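Local coordinates for Lmo2184 protein (Listeria monocytogenes serovar 1/2a, PDB 5JOQ), which serves as the substrate-binding protein of an ABC transporter, perhaps for iron uptake and possibly binding haem, at the interface of chains A and B. Numbering follows the deposited sequence. Chains: chain A/B, Lmo2184 protein.

The interface of chains A and B. Residues chain A 237-238, 241; chain B 99-100, 173, 208, 270.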
ATOM      1  N   LYS A 237       6.316   5.348   7.670  1.00 12.98           N
ATOM      2  CA  LYS A 237       6.763   6.535   8.378  1.00 14.76           C
ATOM      3  C   LYS A 237       5.584   7.215   9.057  1.00 15.84           C
ATOM      4  O   LYS A 237       5.673   7.644  10.162  1.00 14.82           O
ATOM      5  CB  LYS A 237       7.490   7.510   7.463  1.00 14.52           C
ATOM      6  CG  LYS A 237       8.061   8.709   8.196  1.00 17.31           C
ATOM      7  CD  LYS A 237       8.853   8.311   9.424  1.00 20.36           C
ATOM      8  CE  LYS A 237       9.330   9.520  10.212  1.00 24.41           C
ATOM      9  NZ  LYS A 237      10.073   9.204  11.453  1.00 23.71           N
ATOM     10  N   MET A 238       4.464   7.270   8.367  1.00 16.96           N
ATOM     11  CA  MET A 238       3.257   7.860   8.886  1.00 17.55           C
ATOM     12  C   MET A 238       2.826   7.067  10.128  1.00 16.62           C
ATOM     13  O   MET A 238       2.434   7.629  11.126  1.00 13.80           O
ATOM     14  CB  MET A 238       2.208   7.802   7.777  1.00 22.24           C
ATOM     15  CG  MET A 238       0.841   8.356   8.063  1.00 25.93           C
ATOM     16  SD  MET A 238      -0.122   8.607   6.554  1.00 16.74           S
ATOM     17  CE  MET A 238      -0.275   6.965   5.897  1.00 16.02           C
ATOM     18  N   GLU A 241       4.898   8.070  13.143  1.00 13.19           N
ATOM     19  CA  GLU A 241       4.401   9.258  13.831  1.00 14.72           C
ATOM     20  C   GLU A 241       3.173   8.941  14.687  1.00 13.80           C
ATOM     21  O   GLU A 241       2.991   9.527  15.755  1.00 17.43           O
ATOM     22  CB  GLU A 241       4.032  10.371  12.836  1.00 17.66           C
ATOM     23  CG  GLU A 241       5.147  10.839  11.959  1.00 17.10           C
ATOM     24  CD  GLU A 241       6.243  11.612  12.687  1.00 22.33           C
ATOM     25  OE1 GLU A 241       6.068  12.114  13.824  1.00 18.39           O
ATOM     26  OE2 GLU A 241       7.301  11.742  12.064  1.00 24.13           O
TER
ATOM     27  N   THR B  99      12.817  15.506   9.876  1.00 12.95           N
ATOM     28  CA  THR B  99      11.781  14.574  10.327  1.00 15.94           C
ATOM     29  C   THR B  99      12.319  13.151  10.446  1.00 14.71           C
ATOM     30  O   THR B  99      11.806  12.359  11.250  1.00 15.90           O
ATOM     31  CB  THR B  99      10.570  14.664   9.377  1.00 14.03           C
ATOM     32  OG1 THR B  99       9.962  15.977   9.522  1.00 11.70           O
ATOM     33  CG2 THR B  99       9.525  13.542   9.686  1.00 11.83           C
ATOM     34  N   LEU B 100      13.369  12.814   9.690  1.00 12.30           N
ATOM     35  CA  LEU B 100      14.032  11.520   9.797  1.00 15.56           C
ATOM     36  C   LEU B 100      15.242  11.507  10.732  1.00 17.55           C
ATOM     37  O   LEU B 100      15.863  10.459  10.887  1.00 17.44           O
ATOM     38  CB  LEU B 100      14.475  11.045   8.401  1.00 14.55           C
ATOM     39  CG  LEU B 100      13.427  10.173   7.696  1.00 16.51           C
ATOM     40  CD1 LEU B 100      13.275   8.782   8.419  1.00 18.45           C
ATOM     41  CD2 LEU B 100      12.083  10.895   7.624  1.00 17.06           C
ATOM     42  N   MET B 173      -4.028  12.973   9.108  1.00 11.43           N
ATOM     43  CA  MET B 173      -3.021  12.167   8.436  1.00  8.54           C
ATOM     44  C   MET B 173      -3.142  10.742   8.964  1.00 14.72           C
ATOM     45  O   MET B 173      -3.089  10.540  10.174  1.00 13.56           O
ATOM     46  CB  MET B 173      -1.592  12.709   8.725  1.00  9.15           C
ATOM     47  CG  MET B 173      -0.528  11.904   8.092  1.00 12.81           C
ATOM     48  SD  MET B 173       1.145  12.451   8.506  1.00 14.24           S
ATOM     49  CE  MET B 173       1.361  12.011  10.240  1.00 10.82           C
ATOM     50  N   TYR B 208       2.056  16.710  15.146  1.00 10.53           N
ATOM     51  CA  TYR B 208       0.945  15.754  15.013  1.00 10.84           C
ATOM     52  C   TYR B 208       0.378  15.448  16.389  1.00 14.80           C
ATOM     53  O   TYR B 208       1.134  15.233  17.350  1.00 12.28           O
ATOM     54  CB  TYR B 208       1.384  14.429  14.335  1.00 10.04           C
ATOM     55  CG  TYR B 208       2.109  14.677  13.042  1.00 11.70           C
ATOM     56  CD1 TYR B 208       1.430  15.184  11.934  1.00 13.40           C
ATOM     57  CD2 TYR B 208       3.470  14.428  12.933  1.00 13.73           C
ATOM     58  CE1 TYR B 208       2.105  15.466  10.758  1.00 14.37           C
ATOM     59  CE2 TYR B 208       4.153  14.712  11.766  1.00 15.72           C
ATOM     60  CZ  TYR B 208       3.448  15.221  10.677  1.00 17.14           C
ATOM     61  OH  TYR B 208       4.145  15.494   9.530  1.00 21.17           O
ATOM     62  N   MET B 270       4.469  14.390   3.215  1.00 12.84           N
ATOM     63  CA  MET B 270       4.498  14.720   4.638  1.00 12.94           C
ATOM     64  C   MET B 270       5.385  15.935   4.914  1.00 12.42           C
ATOM     65  O   MET B 270       5.132  16.676   5.872  1.00 13.05           O
ATOM     66  CB  MET B 270       5.001  13.527   5.455  1.00 18.74           C
ATOM     67  CG  MET B 270       4.389  13.460   6.845  1.00 25.08           C
ATOM     68  SD  MET B 270       4.797  11.906   7.719  1.00 33.98           S
ATOM     69  CE  MET B 270       6.395  12.417   8.367  1.00 19.79           C
TER
HETATM   70  O   HOH W   1       9.629  11.890  12.972  1.00 36.75           O
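A:Glu241 leans on the ring of B:Tyr208 while A:Lys237, one turn earlier on the same helix (233-245), reaches toward B:Thr99 and B:Leu100. The helix of chain A enters the groove between the two lobes of chain B, a cleft that in this solute-binding family holds the ligand; the pairing may be a product of crystal packing. Followed outward, A:Glu241 CB meets the methyl CE of B:Met173 and the ring carbon CD2 of B:Tyr208, both at 4.1 Å. CG lies near CD2 and CE2 of the ring, and the carboxylate carbon CD stays beside the same two atoms. The bend at chi2 (-69°) swings the carboxylate past the CD2-CE2 side of the tyrosine, its plane turned 54° from the ring. OE1 comes to 3.6 Å from CD2, whereas OE2 points to the methyls B:Thr99 CG2 and B:Met270 CE. Within chain A, OE2 also forms a long salt bridge with A:Lys237 NZ, 3.8 Å. On the ring itself, B:Met173 CE caps one face near the rim, 3.5 Å above the plane. A:Met238 and B:Met173 run antiparallel, side by side, SD of the former 3.7 Å from CG of the latter. A:Lys237 meets B:Leu100 tip to tip, CE against CD2. One water ties the polar ends together, 3.1 Å from A:Lys237 NZ and 2.8 Å from the carbonyl O of B:Thr99, and also contacts A:Glu241 OE2.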